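Local structure of phosphoribosylformylglycinamidine synthase 2 (Thermus thermophilus, 3VIU) at residues D550-E562 / L609-V621. The protein belongs to the PurM-like AIR synthase-related family, with its N- and C-terminal domain types each present twice, and binds ADP and a magnesium ion. Residues are numbered along the deposited sequence; the frame is centred on the assembly and turned at random.
Sequences DKRAEMGFRRPGE and LIQRGLTRTAHDV. With MG (magnesium ion), chain D.
With CG of selenomethionine Met555 set between its backbone N and carbonyl carbon (chi1 72°) and the chain bent at its end (chi3 -66°), methyl CE comes over one face of the His619 ring, whose own CG is anti to the backbone N. The CE carbon lies 3.3 Å from the centroid of the His619 ring, close to the ring normal, a CH-pi contact. It flanks a single parallel beta bridge, Glu554 with Thr617, by which the loop between strands 538-548 and 563-567 meets 618-620, an edge strand, within this chain, of a mixed sheet in the second AIR synthase C-terminal domain. Glu554 N donates to Arg616 O (3.1 Å), and Glu554 O accepts from Ala618 N (3.0 Å). Nearby, Ala553 CB packs on Ile610 CG1 at 3.6 Å.

At the other end, the extended chain of Arg616 runs over one face of the Arg558 guanidinium, with CD against it, while Glu554 CG covers the opposite face. The two guanidinium groups stack with centres 4.5 Å apart and planes at 23°. Their like charges are probably eased by Glu554, whose OE1 lies 3.4 Å from Arg558 NH2, well out of the guanidinium plane; OE2 of Glu554 is hydrogen-bonded to Tyr637 OH. Glu562, hydrogen-bonded through OE2 to Thr664 OG1, also brings that oxygen to 3.6 Å from Thr617 CG2.

Just past His619, the strand reaches the magnesium site completed by Asp430 and Asn472 and two waters, where Asp620 OD1 binds the magnesium ion at 2.5 Å.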
loop_
_atom_site.group_PDB
_atom_site.type_symbol
_atom_site.label_atom_id
_atom_site.label_comp_id
_atom_site.label_asym_id
_atom_site.label_seq_id
_atom_site.Cartn_x
_atom_site.Cartn_y
_atom_site.Cartn_z
ATOM N N ASP A 550 -9.652 -15.028 18.317
ATOM C CA ASP A 550 -10.365 -16.272 18.556
ATOM C C ASP A 550 -11.488 -16.531 17.554
ATOM O O ASP A 550 -11.993 -17.641 17.466
ATOM C CB ASP A 550 -10.932 -16.288 19.969
ATOM C CG ASP A 550 -11.370 -17.667 20.390
ATOM O OD1 ASP A 550 -10.499 -18.562 20.477
ATOM O OD2 ASP A 550 -12.583 -17.859 20.620
ATOM N N LYS A 551 -11.891 -15.504 16.818
ATOM C CA LYS A 551 -12.941 -15.639 15.815
ATOM C C LYS A 551 -12.315 -15.221 14.497
ATOM O O LYS A 551 -12.646 -14.188 13.930
ATOM C CB LYS A 551 -14.128 -14.737 16.164
ATOM C CG LYS A 551 -14.808 -15.129 17.470
ATOM C CD LYS A 551 -15.783 -14.070 17.956
ATOM C CE LYS A 551 -16.386 -14.462 19.303
ATOM N NZ LYS A 551 -17.204 -13.367 19.900
ATOM N N ARG A 552 -11.393 -16.050 14.027
ATOM C CA ARG A 552 -10.657 -15.802 12.801
ATOM C C ARG A 552 -10.893 -16.942 11.830
ATOM O O ARG A 552 -11.254 -18.044 12.232
ATOM C CB ARG A 552 -9.158 -15.683 13.129
ATOM C CG ARG A 552 -8.219 -15.513 11.937
ATOM C CD ARG A 552 -7.797 -16.851 11.310
ATOM N NE ARG A 552 -6.445 -17.281 11.688
ATOM C CZ ARG A 552 -6.049 -17.536 12.933
ATOM N NH1 ARG A 552 -6.894 -17.404 13.946
ATOM N NH2 ARG A 552 -4.807 -17.942 13.162
ATOM N N ALA A 553 -10.695 -16.672 10.547
ATOM C CA ALA A 553 -10.860 -17.693 9.536
ATOM C C ALA A 553 -9.653 -17.659 8.621
ATOM O O ALA A 553 -9.074 -16.606 8.389
ATOM C CB ALA A 553 -12.132 -17.443 8.733
ATOM N N GLU A 554 -9.247 -18.819 8.131
ATOM C CA GLU A 554 -8.138 -18.873 7.196
ATOM C C GLU A 554 -8.651 -19.612 5.970
ATOM O O GLU A 554 -9.711 -20.234 6.012
ATOM C CB GLU A 554 -6.903 -19.542 7.815
ATOM C CG GLU A 554 -7.089 -20.901 8.440
ATOM C CD GLU A 554 -5.807 -21.373 9.128
ATOM O OE1 GLU A 554 -5.601 -21.042 10.316
ATOM O OE2 GLU A 554 -4.995 -22.058 8.468
HETATM N N MSE A 555 -7.911 -19.537 4.877
HETATM C CA MSE A 555 -8.343 -20.141 3.628
HETATM C C MSE A 555 -8.185 -21.646 3.467
HETATM O O MSE A 555 -8.916 -22.259 2.696
HETATM C CB MSE A 555 -7.609 -19.474 2.480
HETATM C CG MSE A 555 -6.153 -19.867 2.443
HETATM SE SE MSE A 555 -5.301 -19.238 0.853
HETATM C CE MSE A 555 -6.269 -20.315 -0.417
ATOM N N GLY A 556 -7.231 -22.241 4.170
ATOM C CA GLY A 556 -6.996 -23.664 4.005
ATOM C C GLY A 556 -8.019 -24.654 4.535
ATOM O O GLY A 556 -8.526 -24.503 5.654
ATOM N N PHE A 557 -8.343 -25.665 3.732
ATOM C CA PHE A 557 -9.264 -26.689 4.200
ATOM C C PHE A 557 -8.504 -27.343 5.345
ATOM O O PHE A 557 -7.372 -27.786 5.168
ATOM C CB PHE A 557 -9.559 -27.722 3.111
ATOM C CG PHE A 557 -10.383 -27.190 1.967
ATOM C CD1 PHE A 557 -11.468 -26.351 2.202
ATOM C CD2 PHE A 557 -10.092 -27.564 0.657
ATOM C CE1 PHE A 557 -12.254 -25.893 1.152
ATOM C CE2 PHE A 557 -10.872 -27.114 -0.407
ATOM C CZ PHE A 557 -11.959 -26.274 -0.160
ATOM N N ARG A 558 -9.116 -27.410 6.521
ATOM C CA ARG A 558 -8.421 -27.974 7.661
ATOM C C ARG A 558 -8.771 -29.393 8.053
ATOM O O ARG A 558 -7.976 -30.067 8.714
ATOM C CB ARG A 558 -8.577 -27.042 8.865
ATOM C CG ARG A 558 -7.335 -26.189 9.101
ATOM C CD ARG A 558 -7.505 -25.208 10.247
ATOM N NE ARG A 558 -8.406 -24.115 9.901
ATOM C CZ ARG A 558 -8.625 -23.059 10.677
ATOM N NH1 ARG A 558 -9.459 -22.109 10.286
ATOM N NH2 ARG A 558 -8.011 -22.954 11.848
ATOM N N ARG A 559 -9.943 -29.859 7.640
ATOM C CA ARG A 559 -10.372 -31.206 7.986
ATOM C C ARG A 559 -11.386 -31.754 6.998
ATOM O O ARG A 559 -12.126 -30.999 6.367
ATOM C CB ARG A 559 -10.978 -31.214 9.395
ATOM C CG ARG A 559 -11.849 -29.995 9.689
ATOM C CD ARG A 559 -12.622 -30.100 11.008
ATOM N NE ARG A 559 -11.759 -30.261 12.176
ATOM C CZ ARG A 559 -11.386 -31.436 12.683
ATOM N NH1 ARG A 559 -11.801 -32.571 12.126
ATOM N NH2 ARG A 559 -10.602 -31.480 13.753
ATOM N N PRO A 560 -11.427 -33.084 6.848
ATOM C CA PRO A 560 -12.372 -33.725 5.927
ATOM C C PRO A 560 -13.795 -33.749 6.497
ATOM O O PRO A 560 -13.975 -33.694 7.715
ATOM C CB PRO A 560 -11.792 -35.125 5.768
ATOM C CG PRO A 560 -11.184 -35.380 7.121
ATOM C CD PRO A 560 -10.486 -34.071 7.409
ATOM N N GLY A 561 -14.794 -33.813 5.615
ATOM C CA GLY A 561 -16.177 -33.877 6.062
ATOM C C GLY A 561 -16.916 -32.568 6.261
ATOM O O GLY A 561 -18.096 -32.567 6.602
ATOM N N GLU A 562 -16.237 -31.446 6.064
ATOM C CA GLU A 562 -16.889 -30.155 6.225
ATOM C C GLU A 562 -17.684 -29.842 4.966
ATOM O O GLU A 562 -17.264 -30.184 3.861
ATOM C CB GLU A 562 -15.852 -29.058 6.483
ATOM C CG GLU A 562 -15.269 -29.087 7.895
ATOM C CD GLU A 562 -14.386 -27.887 8.211
ATOM O OE1 GLU A 562 -14.142 -27.647 9.413
ATOM O OE2 GLU A 562 -13.934 -27.190 7.272
ATOM N N LEU A 609 -20.990 -14.741 9.754
ATOM C CA LEU A 609 -20.809 -16.179 9.719
ATOM C C LEU A 609 -19.619 -16.605 10.581
ATOM O O LEU A 609 -19.700 -17.575 11.338
ATOM C CB LEU A 609 -20.601 -16.605 8.263
ATOM C CG LEU A 609 -21.502 -17.656 7.605
ATOM C CD1 LEU A 609 -22.920 -17.598 8.136
ATOM C CD2 LEU A 609 -21.474 -17.432 6.107
ATOM N N ILE A 610 -18.524 -15.864 10.482
ATOM C CA ILE A 610 -17.312 -16.181 11.232
ATOM C C ILE A 610 -17.383 -15.773 12.713
ATOM O O ILE A 610 -16.934 -16.519 13.586
ATOM C CB ILE A 610 -16.084 -15.512 10.566
ATOM C CG1 ILE A 610 -14.808 -16.295 10.865
ATOM C CG2 ILE A 610 -15.927 -14.089 11.070
ATOM C CD1 ILE A 610 -14.310 -16.165 12.284
ATOM N N GLN A 611 -17.947 -14.602 12.997
ATOM C CA GLN A 611 -18.050 -14.134 14.375
ATOM C C GLN A 611 -18.986 -15.021 15.192
ATOM O O GLN A 611 -18.795 -15.198 16.391
ATOM C CB GLN A 611 -18.533 -12.680 14.410
ATOM C CG GLN A 611 -17.662 -11.735 13.579
ATOM C CD GLN A 611 -18.168 -10.301 13.571
ATOM O OE1 GLN A 611 -19.362 -10.051 13.379
ATOM N NE2 GLN A 611 -17.257 -9.351 13.765
ATOM N N ARG A 612 -19.999 -15.580 14.539
ATOM C CA ARG A 612 -20.940 -16.451 15.227
ATOM C C ARG A 612 -20.373 -17.857 15.342
ATOM O O ARG A 612 -21.056 -18.762 15.815
ATOM C CB ARG A 612 -22.262 -16.520 14.475
ATOM C CG ARG A 612 -23.004 -15.217 14.385
ATOM C CD ARG A 612 -24.276 -15.425 13.599
ATOM N NE ARG A 612 -25.040 -14.195 13.447
ATOM C CZ ARG A 612 -26.208 -14.125 12.819
ATOM N NH1 ARG A 612 -26.742 -15.220 12.289
ATOM N NH2 ARG A 612 -26.840 -12.963 12.712
ATOM N N GLY A 613 -19.135 -18.035 14.884
ATOM C CA GLY A 613 -18.489 -19.337 14.947
ATOM C C GLY A 613 -19.035 -20.404 14.010
ATOM O O GLY A 613 -18.780 -21.593 14.211
ATOM N N LEU A 614 -19.791 -19.999 12.993
ATOM C CA LEU A 614 -20.346 -20.954 12.038
ATOM C C LEU A 614 -19.288 -21.472 11.068
ATOM O O LEU A 614 -19.415 -22.578 10.541
ATOM C CB LEU A 614 -21.480 -20.314 11.239
ATOM C CG LEU A 614 -22.801 -20.096 11.975
ATOM C CD1 LEU A 614 -23.698 -19.177 11.160
ATOM C CD2 LEU A 614 -23.476 -21.436 12.221
ATOM N N THR A 615 -18.248 -20.672 10.844
ATOM C CA THR A 615 -17.174 -21.036 9.922
ATOM C C THR A 615 -15.832 -20.441 10.333
ATOM O O THR A 615 -15.770 -19.324 10.843
ATOM C CB THR A 615 -17.474 -20.532 8.497
ATOM O OG1 THR A 615 -16.406 -20.909 7.620
ATOM C CG2 THR A 615 -17.594 -19.011 8.492
ATOM N N ARG A 616 -14.757 -21.186 10.104
ATOM C CA ARG A 616 -13.426 -20.687 10.424
ATOM C C ARG A 616 -12.514 -20.887 9.220
ATOM O O ARG A 616 -11.293 -20.802 9.320
ATOM C CB ARG A 616 -12.850 -21.392 11.655
ATOM C CG ARG A 616 -12.685 -22.872 11.475
ATOM C CD ARG A 616 -11.879 -23.481 12.596
ATOM N NE ARG A 616 -11.784 -24.927 12.427
ATOM C CZ ARG A 616 -11.108 -25.734 13.235
ATOM N NH1 ARG A 616 -10.457 -25.236 14.279
ATOM N NH2 ARG A 616 -11.091 -27.039 13.000
ATOM N N THR A 617 -13.116 -21.164 8.074
ATOM C CA THR A 617 -12.342 -21.338 6.853
ATOM C C THR A 617 -13.108 -20.722 5.682
ATOM O O THR A 617 -14.210 -21.150 5.324
ATOM C CB THR A 617 -11.980 -22.836 6.627
ATOM O OG1 THR A 617 -11.716 -23.080 5.242
ATOM C CG2 THR A 617 -13.063 -23.717 7.115
ATOM N N ALA A 618 -12.515 -19.670 5.122
ATOM C CA ALA A 618 -13.106 -18.924 4.021
ATOM C C ALA A 618 -12.029 -18.452 3.049
ATOM O O ALA A 618 -10.861 -18.316 3.404
ATOM C CB ALA A 618 -13.885 -17.722 4.565
ATOM N N HIS A 619 -12.435 -18.187 1.816
ATOM C CA HIS A 619 -11.495 -17.754 0.796
ATOM C C HIS A 619 -12.331 -17.116 -0.296
ATOM O O HIS A 619 -13.311 -17.713 -0.734
ATOM C CB HIS A 619 -10.758 -18.980 0.250
ATOM C CG HIS A 619 -9.649 -18.651 -0.695
ATOM N ND1 HIS A 619 -9.427 -19.363 -1.855
ATOM C CD2 HIS A 619 -8.702 -17.686 -0.655
ATOM C CE1 HIS A 619 -8.392 -18.845 -2.493
ATOM N NE2 HIS A 619 -7.933 -17.826 -1.785
ATOM N N ASP A 620 -11.981 -15.911 -0.737
ATOM C CA ASP A 620 -12.786 -15.307 -1.789
ATOM C C ASP A 620 -12.325 -15.792 -3.154
ATOM O O ASP A 620 -11.192 -16.255 -3.308
ATOM C CB ASP A 620 -12.766 -13.775 -1.704
ATOM C CG ASP A 620 -11.447 -13.170 -2.118
ATOM O OD1 ASP A 620 -10.392 -13.657 -1.657
ATOM O OD2 ASP A 620 -11.475 -12.187 -2.891
ATOM N N VAL A 621 -13.227 -15.725 -4.128
ATOM C CA VAL A 621 -12.942 -16.164 -5.484
ATOM C C VAL A 621 -12.530 -14.959 -6.329
ATOM O O VAL A 621 -13.362 -14.124 -6.679
ATOM C CB VAL A 621 -14.184 -16.830 -6.113
ATOM C CG1 VAL A 621 -13.834 -17.378 -7.493
ATOM C CG2 VAL A 621 -14.697 -17.944 -5.206
HETATM MG MG MG D . -7.933 -13.367 -1.871
HETATM O O HOH W 1 -8.983 -11.850 -3.525
HETATM O O HOH W 2 -8.606 -15.240 -3.450
#